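Local coordinates for aspartate aminotransferase (Leishmania major, PDB 4H51), which probably catalyses the pyridoxal-phosphate-dependent transfer of an amino group between L-aspartate and 2-oxoglutarate, working as a homodimer, at residues G52-E57 with A334-T339; S87-F92 with L312-L317; N109-Q114 with D289-M294; T138-S143 with A157-I162. All blocks are in the same frame, centred on the assembly; numbering follows the deposited sequence.

Contact 1 (G52-E57 with A334-T339); sequences GAYRDE and AERIRT. With EDO (1,2-ethanediol), chain D.
An irregular run of chain, Gly52-Glu57, passes beside the helical turn Ala334-Thr339, with the CA of Tyr54 8.8 Å from that of Ile337 and the CA of Glu57 closing to 7.7 Å from that of Arg336. Arg336 does most of the bridging: an arginine of the long helix 320-350 clasps backbone carbonyls of a loop that borders the subunit interface. Its CG stands anti to the backbone N (chi1 -162°), and a bend at chi3 (81°) turns the guanidinium toward the loop, so that the Asp56 carbonyl oxygen lies over the centre of one face. Two of its nitrogens converge on a single acceptor: NH2 reaches Arg55 O at 2.9 Å and NE reaches Arg55 O at 3.1 Å, both weak, strongly bent bonds. NE also makes a weak bond of 3.2 Å to Tyr54 OH. A better partner for NH2 is the carbonyl of Leu398. Tyr54, its CG anti to the backbone N, donates its hydroxyl to O1 of a bound 1,2-ethanediol at 2.6 Å; that O1 in turn donates to Glu57 OE1 at 2.8 Å. The diol, probably from the crystallisation liquor, thus joins tyrosine to carboxylate, while Glu57 lays CG and its carboxylate carbon, CD, against the CD methylene of Arg336, its charged oxygens not in contact with the guanidinium. At the ring edge, Tyr54 CE1 packs on Ile337 CG1 at 4.3 Å. The loop lies between strand 47-48 and helix 65-76; Arg55 pairs by backbone with Ala396, just past strand 392-394, and forms a salt bridge with Glu82 of the second subunit.

Contact 2 (S87-F92 with L312-L317); sequences SGYQPF and LAHLIL
The imidazole of His314 is the flat plate against which the other chain segment is set. Pro91 lies over one of its faces: Pro91 CB makes a CH-pi contact 3.6 Å from the centroid of the His314 ring, 24° off the normal and displaced toward the rim, where CB comes within 3.3 Å of His314 NE2. Tyr89 comes to the same imidazole edge-on, a T-shaped pair with ring centroids of Tyr89 and His314 5.7 Å apart and planes at 90°; CE2 is the leading atom, 4.1 Å from His314 ND1. Proline and tyrosine also brace each other, since Pro91 CD sits over the centre of the Tyr89 ring. His314 reaches this place because its CG is anti to the backbone N (chi1 176°), standing the ring out from its helix. The backbones come close here, 4.6 Å between the CA of Phe92 and the CA of His314. The Phe92 ring turns instead to the backbone side, its edge near His314 N and its CE1 3.7 Å from Ala313 CB. No hydrogen bond crosses between Ser87-Phe92 and Leu312-Leu317, so the join rests on ring and methyl packing. Tyr89 is the N-cap residue of helix 90-101, and its ring has a cation-pi partner in Arg311. The contact therefore sets the first turn of helix 90-101 against helix 307-318, which continues along it through Leu317 on Ile99, while Leu312 and Ile316 turn to helix 65-76 and Trp326 of helix 320-350 touches Ile316 and Leu317.

Contact 3 (N109-Q114 with D289-M294); sequences NLVAVQ and DVKSVM
Lys291 gives the clearest route through this contact. Its CB starts against the strand, 3.6 Å from Val111 CG2. Bends at chi2 and chi3 then turn the chain along the strand, where CD lies 3.9 Å from Val113 CG1 and CE passes 4.1 Å from the Ala112 carbonyl oxygen. The charged tip, NZ, runs on past both segments to a weak hydrogen bond with Ser87 OG and a long, weak ion pair with Asp295. Val111 and Val113 both point at the helix, and Met294 serves the pair of them: SD rests 3.9 Å from Val113 CG1, and the terminal CE reaches the Val111 carbonyl oxygen at 4.0 Å. Its chain is extended beyond CG, which lets it lie across the strand. At the other end, Val111 CG1 meets Val290 CG1 at 3.9 Å. Strand 110-114 and helix 289-294 run almost parallel, their axes 17° apart and 8.5 Å at closest approach, so helix 287-299 lies along the outermost strand of the large mixed sheet. Leu128 of helix 117-129 and Trp21 of the second subunit close in on the same helix. With no hydrogen bond between the segments, the join is aliphatic packing enclosed by the fold, in which the lysine contributes its methylenes and carries its charge to polar partners at the border.

Contact 4 (T138-S143 with A157-I162); sequences TPIYLS and AGWKNI
Ile140 sits at the centre, its CD1 over the Trp159 indole in a CH-pi contact 4.0 Å from the centroid of the five-membered ring and 12° off its normal. Its CG2 lies 3.7 Å from Trp159 CE3 and also 4.0 Å from Ile162 CG1; further along, Leu142 CD1 meets Ile162 CG2 at 3.8 Å. The backbones meet at one parallel bridge, Ile140 with Ile162: Ile140 N donates to Asn161 O at 3.1 Å, nearly straight at 157°, and Pro139 CA adds a CA-H...O contact of 3.2 Å to the same Asn161 O. Beside it a water spans the gap, donating to Thr138 O at 2.7 Å and accepting from Asn161 N at 2.8 Å. In the next shell, Trp159 NE1 is held by the Ala126 carbonyl and Asn161 ND2 by that of Thr137. Gly158, at positive phi, ends helix 148-156 in a Schellman motif and turns the chain toward Trp159. The whole closes a beta-alpha-beta crossover: strand 140-144, helix 148-156, then strand 162-169 alongside the first, with Val154 of that helix packed on Ile140 and Trp159, and strand 192-196 flanking strand 140-144 on its other side.

Contacts 2 and 3 are the pair that touch: Ser87 O with Gln114 N (2.8 Å) and Tyr89 N with Gln114 OE1 (2.9 Å) are probable hydrogen bonds, tying the start of helix 90-101 to the edge strand. Contacts 3 and 4 serve the same mixed sheet, their centres 22 Å apart. Contact 1 lies on the other side of the chain's centre from both, about 35 Å from contact 3 between centres, and like contact 3 borders the second subunit. Contact 2 comes near the cofactor lysine through its neighbours: Phe92 meets Phe263 and Ala313 meets Met267, two residues on either side of Lys265, which carries pyridoxal phosphate as a Schiff base.

Contact 1 (G52-E57 with A334-T339)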
# COMPACT_ATOMS: atom_id res chain seq x y z
N GLY B 52 13.04 -12.31 -9.18
CA GLY B 52 12.32 -13.53 -8.95
C GLY B 52 10.86 -13.50 -9.43
O GLY B 52 9.93 -13.48 -8.60
N ALA B 53 10.66 -13.52 -10.75
CA ALA B 53 9.34 -13.56 -11.35
C ALA B 53 9.30 -14.75 -12.33
O ALA B 53 10.24 -14.97 -13.07
CB ALA B 53 9.03 -12.25 -12.06
N TYR B 54 8.22 -15.52 -12.29
CA TYR B 54 8.06 -16.75 -13.09
C TYR B 54 7.99 -16.38 -14.60
O TYR B 54 7.34 -15.39 -15.01
CB TYR B 54 6.80 -17.53 -12.66
CG TYR B 54 6.63 -18.79 -13.44
CD1 TYR B 54 7.35 -19.92 -13.09
CD2 TYR B 54 5.79 -18.85 -14.55
CE1 TYR B 54 7.25 -21.08 -13.82
CE2 TYR B 54 5.67 -20.02 -15.28
CZ TYR B 54 6.44 -21.11 -14.93
OH TYR B 54 6.37 -22.29 -15.59
N ARG B 55 8.67 -17.16 -15.42
CA ARG B 55 8.47 -17.10 -16.84
C ARG B 55 8.10 -18.48 -17.36
O ARG B 55 8.44 -19.52 -16.76
CB ARG B 55 9.76 -16.57 -17.51
CG ARG B 55 10.17 -15.16 -17.08
CD ARG B 55 9.24 -14.13 -17.74
NE ARG B 55 9.47 -12.74 -17.32
CZ ARG B 55 8.85 -12.12 -16.29
NH1 ARG B 55 8.02 -12.76 -15.49
NH2 ARG B 55 9.07 -10.83 -16.06
N ASP B 56 7.39 -18.49 -18.47
CA ASP B 56 6.98 -19.74 -19.09
C ASP B 56 8.11 -20.35 -19.95
O ASP B 56 9.27 -19.88 -19.91
CB ASP B 56 5.66 -19.55 -19.87
CG ASP B 56 5.83 -18.76 -21.18
OD1 ASP B 56 6.98 -18.50 -21.64
OD2 ASP B 56 4.78 -18.41 -21.74
N GLU B 57 7.74 -21.42 -20.66
CA GLU B 57 8.62 -22.23 -21.54
C GLU B 57 9.35 -21.37 -22.58
O GLU B 57 10.45 -21.70 -23.00
CB GLU B 57 7.77 -23.26 -22.30
CG GLU B 57 7.34 -24.46 -21.48
CD GLU B 57 6.22 -24.23 -20.44
OE1 GLU B 57 5.62 -23.13 -20.30
OE2 GLU B 57 5.93 -25.24 -19.77
N ALA B 334 6.22 -25.17 -10.77
CA ALA B 334 7.30 -25.73 -9.99
C ALA B 334 8.08 -26.80 -10.75
O ALA B 334 9.33 -26.84 -10.68
CB ALA B 334 6.76 -26.29 -8.68
N GLU B 335 7.37 -27.65 -11.49
CA GLU B 335 8.02 -28.70 -12.25
C GLU B 335 8.87 -28.10 -13.37
O GLU B 335 9.96 -28.59 -13.64
CB GLU B 335 6.99 -29.69 -12.80
CG GLU B 335 7.47 -30.65 -13.88
CD GLU B 335 8.49 -31.65 -13.42
OE1 GLU B 335 8.65 -31.90 -12.19
OE2 GLU B 335 9.16 -32.22 -14.31
N ARG B 336 8.39 -27.02 -14.03
CA ARG B 336 9.18 -26.41 -15.12
C ARG B 336 10.48 -25.85 -14.57
O ARG B 336 11.53 -25.93 -15.22
CB ARG B 336 8.40 -25.32 -15.87
CG ARG B 336 8.98 -24.97 -17.23
CD ARG B 336 8.41 -23.67 -17.81
NE ARG B 336 9.09 -22.52 -17.21
CZ ARG B 336 10.34 -22.13 -17.48
NH1 ARG B 336 11.08 -22.77 -18.39
NH2 ARG B 336 10.85 -21.07 -16.85
N ILE B 337 10.42 -25.28 -13.39
CA ILE B 337 11.63 -24.79 -12.72
C ILE B 337 12.60 -25.92 -12.50
O ILE B 337 13.81 -25.78 -12.75
CB ILE B 337 11.32 -24.10 -11.37
CG1 ILE B 337 10.46 -22.84 -11.63
CG2 ILE B 337 12.62 -23.73 -10.65
CD1 ILE B 337 9.85 -22.22 -10.39
N ARG B 338 12.10 -27.06 -12.01
CA ARG B 338 12.97 -28.21 -11.84
C ARG B 338 13.63 -28.66 -13.13
O ARG B 338 14.79 -29.04 -13.09
CB ARG B 338 12.23 -29.41 -11.26
CG ARG B 338 11.89 -29.33 -9.80
CD ARG B 338 11.18 -30.64 -9.42
NE ARG B 338 10.24 -30.25 -8.43
CZ ARG B 338 8.92 -30.23 -8.51
NH1 ARG B 338 8.20 -30.80 -9.48
NH2 ARG B 338 8.30 -29.72 -7.47
N THR B 339 12.89 -28.65 -14.26
CA THR B 339 13.44 -29.02 -15.55
C THR B 339 14.55 -28.06 -15.98
O THR B 339 15.54 -28.49 -16.56
CB THR B 339 12.38 -29.23 -16.69
OG1 THR B 339 11.85 -27.98 -17.19
CG2 THR B 339 11.23 -30.12 -16.20
C1 EDO D . 3.59 -22.43 -17.53
O1 EDO D . 4.99 -22.32 -17.74
C2 EDO D . 3.33 -23.62 -16.60
O2 EDO D . 3.40 -24.81 -17.38

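Contact 2 (S87-F92 with L312-L317)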
# COMPACT_ATOMS: atom_id res chain seq x y z
N SER B 87 -8.96 -3.33 7.60
CA SER B 87 -8.28 -4.61 7.63
C SER B 87 -8.28 -5.30 6.27
O SER B 87 -7.53 -6.23 6.05
CB SER B 87 -8.96 -5.55 8.61
OG SER B 87 -8.95 -5.06 9.92
N GLY B 88 -9.14 -4.86 5.35
CA GLY B 88 -9.22 -5.50 4.04
C GLY B 88 -10.42 -6.42 3.87
O GLY B 88 -11.39 -6.37 4.64
N TYR B 89 -10.35 -7.24 2.83
CA TYR B 89 -11.49 -8.02 2.37
C TYR B 89 -11.50 -9.34 3.15
O TYR B 89 -10.66 -10.22 2.89
CB TYR B 89 -11.43 -8.26 0.86
CG TYR B 89 -12.65 -8.96 0.26
CD1 TYR B 89 -13.94 -8.52 0.52
CD2 TYR B 89 -12.49 -10.08 -0.55
CE1 TYR B 89 -15.05 -9.16 -0.00
CE2 TYR B 89 -13.59 -10.73 -1.09
CZ TYR B 89 -14.85 -10.28 -0.81
OH TYR B 89 -15.96 -10.91 -1.35
N GLN B 90 -12.45 -9.49 4.07
CA GLN B 90 -12.42 -10.62 5.01
C GLN B 90 -12.44 -12.01 4.35
O GLN B 90 -11.72 -12.88 4.82
CB GLN B 90 -13.53 -10.52 6.07
CG GLN B 90 -13.22 -11.28 7.37
CD GLN B 90 -11.91 -10.90 8.01
OE1 GLN B 90 -11.61 -9.72 8.18
NE2 GLN B 90 -11.11 -11.89 8.38
N PRO B 91 -13.23 -12.20 3.27
CA PRO B 91 -13.21 -13.52 2.65
C PRO B 91 -11.82 -13.89 2.10
O PRO B 91 -11.35 -15.06 2.25
CB PRO B 91 -14.29 -13.41 1.56
CG PRO B 91 -15.27 -12.42 2.11
CD PRO B 91 -14.38 -11.40 2.80
N PHE B 92 -11.14 -12.92 1.51
CA PHE B 92 -9.77 -13.14 1.07
C PHE B 92 -8.91 -13.53 2.27
O PHE B 92 -8.19 -14.54 2.25
CB PHE B 92 -9.17 -11.88 0.42
CG PHE B 92 -7.68 -11.92 0.31
CD1 PHE B 92 -7.08 -12.84 -0.54
CD2 PHE B 92 -6.88 -11.09 1.04
CE1 PHE B 92 -5.71 -12.92 -0.63
CE2 PHE B 92 -5.50 -11.15 0.95
CZ PHE B 92 -4.92 -12.07 0.11
N LEU B 312 -9.52 -11.32 -6.84
CA LEU B 312 -9.07 -12.39 -7.69
C LEU B 312 -8.66 -13.64 -6.88
O LEU B 312 -9.08 -14.77 -7.15
CB LEU B 312 -7.89 -11.96 -8.58
CG LEU B 312 -8.15 -10.97 -9.74
CD1 LEU B 312 -6.83 -10.44 -10.32
CD2 LEU B 312 -9.04 -11.60 -10.83
N ALA B 313 -7.81 -13.43 -5.88
CA ALA B 313 -7.29 -14.53 -5.07
C ALA B 313 -8.39 -15.19 -4.29
O ALA B 313 -8.45 -16.42 -4.15
CB ALA B 313 -6.23 -14.02 -4.12
N HIS B 314 -9.30 -14.40 -3.75
CA HIS B 314 -10.42 -15.02 -3.05
C HIS B 314 -11.23 -15.97 -3.93
O HIS B 314 -11.58 -17.10 -3.50
CB HIS B 314 -11.37 -13.98 -2.47
CG HIS B 314 -12.57 -14.62 -1.86
ND1 HIS B 314 -13.79 -14.58 -2.43
CD2 HIS B 314 -12.68 -15.48 -0.76
CE1 HIS B 314 -14.66 -15.31 -1.69
NE2 HIS B 314 -13.98 -15.85 -0.66
N LEU B 315 -11.54 -15.52 -5.15
CA LEU B 315 -12.29 -16.34 -6.10
C LEU B 315 -11.57 -17.65 -6.39
O LEU B 315 -12.22 -18.73 -6.40
CB LEU B 315 -12.59 -15.60 -7.42
CG LEU B 315 -13.80 -14.67 -7.52
CD1 LEU B 315 -13.87 -14.18 -8.98
CD2 LEU B 315 -15.14 -15.36 -7.19
N ILE B 316 -10.25 -17.57 -6.59
CA ILE B 316 -9.43 -18.73 -6.93
C ILE B 316 -9.31 -19.70 -5.72
O ILE B 316 -9.35 -20.90 -5.88
CB ILE B 316 -8.03 -18.29 -7.42
CG1 ILE B 316 -8.17 -17.55 -8.79
CG2 ILE B 316 -7.05 -19.49 -7.41
CD1 ILE B 316 -6.97 -16.73 -9.22
N LEU B 317 -9.19 -19.16 -4.52
CA LEU B 317 -9.10 -19.97 -3.31
C LEU B 317 -10.42 -20.64 -2.92
O LEU B 317 -10.41 -21.77 -2.44
CB LEU B 317 -8.63 -19.09 -2.14
CG LEU B 317 -7.21 -18.60 -2.25
CD1 LEU B 317 -6.81 -17.74 -1.03
CD2 LEU B 317 -6.20 -19.74 -2.40

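Contact 3 (N109-Q114 with D289-M294)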
# COMPACT_ATOMS: atom_id res chain seq x y z
N ASN B 109 -7.79 -19.21 16.54
CA ASN B 109 -6.82 -18.58 17.43
C ASN B 109 -6.00 -17.47 16.75
O ASN B 109 -4.99 -17.05 17.29
CB ASN B 109 -5.87 -19.66 17.99
N LEU B 110 -6.42 -16.96 15.60
CA LEU B 110 -5.52 -16.03 14.89
C LEU B 110 -6.16 -14.69 14.55
O LEU B 110 -7.38 -14.57 14.51
CB LEU B 110 -4.92 -16.70 13.68
CG LEU B 110 -5.74 -16.98 12.45
CD1 LEU B 110 -6.19 -15.70 11.76
CD2 LEU B 110 -4.87 -17.82 11.50
N VAL B 111 -5.31 -13.67 14.46
CA VAL B 111 -5.71 -12.31 14.08
C VAL B 111 -4.98 -12.02 12.78
O VAL B 111 -3.76 -12.27 12.66
CB VAL B 111 -5.53 -11.28 15.25
CG1 VAL B 111 -4.18 -11.42 15.92
CG2 VAL B 111 -5.77 -9.83 14.82
N ALA B 112 -5.72 -11.52 11.79
CA ALA B 112 -5.13 -11.33 10.46
C ALA B 112 -5.73 -10.13 9.75
O ALA B 112 -6.92 -9.83 9.93
CB ALA B 112 -5.34 -12.59 9.61
N VAL B 113 -4.92 -9.46 8.94
CA VAL B 113 -5.35 -8.37 8.07
C VAL B 113 -4.77 -8.60 6.68
O VAL B 113 -3.70 -9.29 6.53
CB VAL B 113 -4.88 -6.97 8.58
CG1 VAL B 113 -5.55 -6.57 9.91
CG2 VAL B 113 -3.35 -6.88 8.73
N GLN B 114 -5.45 -8.01 5.69
CA GLN B 114 -4.92 -7.88 4.35
C GLN B 114 -3.82 -6.81 4.34
O GLN B 114 -3.92 -5.78 5.02
CB GLN B 114 -6.08 -7.55 3.36
CG GLN B 114 -5.64 -7.35 1.93
CD GLN B 114 -6.76 -7.02 1.01
OE1 GLN B 114 -7.90 -7.32 1.34
NE2 GLN B 114 -6.44 -6.44 -0.18
N ASP B 289 -7.35 -6.55 20.66
CA ASP B 289 -6.39 -5.49 20.96
C ASP B 289 -5.29 -5.44 19.87
O ASP B 289 -4.91 -4.37 19.39
CB ASP B 289 -5.72 -5.73 22.32
CG ASP B 289 -6.61 -5.39 23.50
OD1 ASP B 289 -7.76 -4.94 23.30
OD2 ASP B 289 -6.10 -5.61 24.64
N VAL B 290 -4.77 -6.60 19.50
CA VAL B 290 -3.75 -6.66 18.43
C VAL B 290 -4.33 -6.13 17.11
O VAL B 290 -3.68 -5.33 16.42
CB VAL B 290 -3.19 -8.10 18.25
CG1 VAL B 290 -2.25 -8.18 17.02
CG2 VAL B 290 -2.41 -8.52 19.47
N LYS B 291 -5.55 -6.55 16.77
CA LYS B 291 -6.20 -6.10 15.54
C LYS B 291 -6.33 -4.56 15.53
O LYS B 291 -6.12 -3.91 14.50
CB LYS B 291 -7.59 -6.73 15.41
CG LYS B 291 -8.42 -6.19 14.25
CD LYS B 291 -7.98 -6.74 12.90
CE LYS B 291 -9.22 -7.12 12.06
NZ LYS B 291 -10.24 -6.04 12.24
N SER B 292 -6.63 -4.00 16.69
CA SER B 292 -6.81 -2.54 16.82
C SER B 292 -5.49 -1.81 16.53
O SER B 292 -5.45 -0.72 15.92
CB SER B 292 -7.34 -2.18 18.23
OG SER B 292 -6.28 -2.16 19.20
N VAL B 293 -4.40 -2.42 16.91
CA VAL B 293 -3.09 -1.86 16.57
C VAL B 293 -2.79 -2.01 15.08
O VAL B 293 -2.32 -1.08 14.45
CB VAL B 293 -1.97 -2.52 17.42
CG1 VAL B 293 -0.61 -1.98 17.04
CG2 VAL B 293 -2.23 -2.30 18.94
N MET B 294 -3.01 -3.20 14.54
CA MET B 294 -2.79 -3.43 13.11
C MET B 294 -3.58 -2.39 12.27
O MET B 294 -3.00 -1.74 11.40
CB MET B 294 -3.23 -4.84 12.72
CG MET B 294 -2.38 -6.00 13.28
SD MET B 294 -3.10 -7.55 12.72
CE MET B 294 -1.88 -8.79 13.22

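Contact 4 (T138-S143 with A157-I162)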
# COMPACT_ATOMS: atom_id res chain seq x y z
N THR B 138 16.07 -4.46 21.48
CA THR B 138 15.86 -5.89 21.18
C THR B 138 16.42 -6.19 19.78
O THR B 138 16.05 -5.52 18.82
CB THR B 138 14.33 -6.22 21.21
OG1 THR B 138 13.79 -5.92 22.48
CG2 THR B 138 14.03 -7.67 20.89
N PRO B 139 17.31 -7.19 19.66
CA PRO B 139 17.78 -7.59 18.32
C PRO B 139 16.66 -8.17 17.49
O PRO B 139 15.77 -8.88 18.02
CB PRO B 139 18.87 -8.64 18.60
CG PRO B 139 18.80 -8.95 20.04
CD PRO B 139 17.79 -8.09 20.73
N ILE B 140 16.72 -7.90 16.18
CA ILE B 140 15.87 -8.54 15.23
C ILE B 140 16.84 -9.17 14.25
O ILE B 140 17.75 -8.49 13.75
CB ILE B 140 14.83 -7.57 14.59
CG1 ILE B 140 13.98 -8.24 13.52
CG2 ILE B 140 15.50 -6.33 13.98
CD1 ILE B 140 12.65 -7.51 13.31
N TYR B 141 16.64 -10.47 14.02
CA TYR B 141 17.58 -11.27 13.27
C TYR B 141 17.15 -11.62 11.86
O TYR B 141 16.06 -12.10 11.63
CB TYR B 141 17.86 -12.56 14.04
CG TYR B 141 18.81 -12.41 15.18
CD1 TYR B 141 18.38 -12.04 16.46
CD2 TYR B 141 20.14 -12.69 15.00
CE1 TYR B 141 19.30 -11.89 17.48
CE2 TYR B 141 21.05 -12.59 16.01
CZ TYR B 141 20.64 -12.18 17.25
OH TYR B 141 21.60 -12.11 18.23
N LEU B 142 18.08 -11.44 10.93
CA LEU B 142 17.93 -11.82 9.54
C LEU B 142 18.91 -12.94 9.20
O LEU B 142 19.97 -13.03 9.78
CB LEU B 142 18.25 -10.59 8.68
CG LEU B 142 17.40 -9.32 8.88
CD1 LEU B 142 17.87 -8.21 7.92
CD2 LEU B 142 15.93 -9.64 8.63
N SER B 143 18.58 -13.78 8.23
CA SER B 143 19.48 -14.81 7.77
C SER B 143 20.70 -14.21 7.03
O SER B 143 20.62 -13.18 6.34
CB SER B 143 18.75 -15.84 6.89
OG SER B 143 18.25 -15.25 5.70
N ALA B 157 10.95 0.47 9.76
CA ALA B 157 9.95 0.25 10.82
C ALA B 157 10.40 0.65 12.24
O ALA B 157 9.61 0.57 13.17
CB ALA B 157 9.55 -1.23 10.83
N GLY B 158 11.68 1.03 12.42
CA GLY B 158 12.16 1.53 13.71
C GLY B 158 13.17 0.62 14.45
O GLY B 158 13.58 0.92 15.59
N TRP B 159 13.61 -0.44 13.82
CA TRP B 159 14.53 -1.37 14.48
C TRP B 159 15.94 -0.90 14.41
O TRP B 159 16.46 -0.76 13.33
CB TRP B 159 14.40 -2.79 13.94
CG TRP B 159 13.07 -3.37 14.31
CD1 TRP B 159 11.86 -3.19 13.64
CD2 TRP B 159 12.74 -4.16 15.49
NE1 TRP B 159 10.85 -3.84 14.28
CE2 TRP B 159 11.31 -4.43 15.40
CE3 TRP B 159 13.46 -4.69 16.55
CZ2 TRP B 159 10.65 -5.16 16.35
CZ3 TRP B 159 12.78 -5.45 17.49
CH2 TRP B 159 11.41 -5.68 17.40
N LYS B 160 16.54 -0.67 15.57
CA LYS B 160 17.87 -0.06 15.70
C LYS B 160 19.03 -1.09 15.86
O LYS B 160 20.22 -0.74 15.67
CB LYS B 160 17.86 0.92 16.89
CG LYS B 160 16.72 1.95 16.84
CD LYS B 160 16.82 2.78 15.57
CE LYS B 160 15.70 3.83 15.44
NZ LYS B 160 15.76 4.62 14.16
N ASN B 161 18.69 -2.34 16.20
CA ASN B 161 19.69 -3.38 16.45
C ASN B 161 19.39 -4.59 15.57
O ASN B 161 18.84 -5.59 16.03
CB ASN B 161 19.73 -3.73 17.92
CG ASN B 161 20.74 -4.80 18.27
OD1 ASN B 161 21.70 -5.06 17.53
ND2 ASN B 161 20.58 -5.38 19.44
N ILE B 162 19.71 -4.45 14.29
CA ILE B 162 19.49 -5.50 13.30
C ILE B 162 20.71 -6.42 13.27
O ILE B 162 21.85 -5.94 13.17
CB ILE B 162 19.22 -4.91 11.90
CG1 ILE B 162 18.00 -3.97 11.97
CG2 ILE B 162 19.02 -6.01 10.83
CD1 ILE B 162 17.89 -3.01 10.77
O HOH W 1 16.41 -3.29 17.42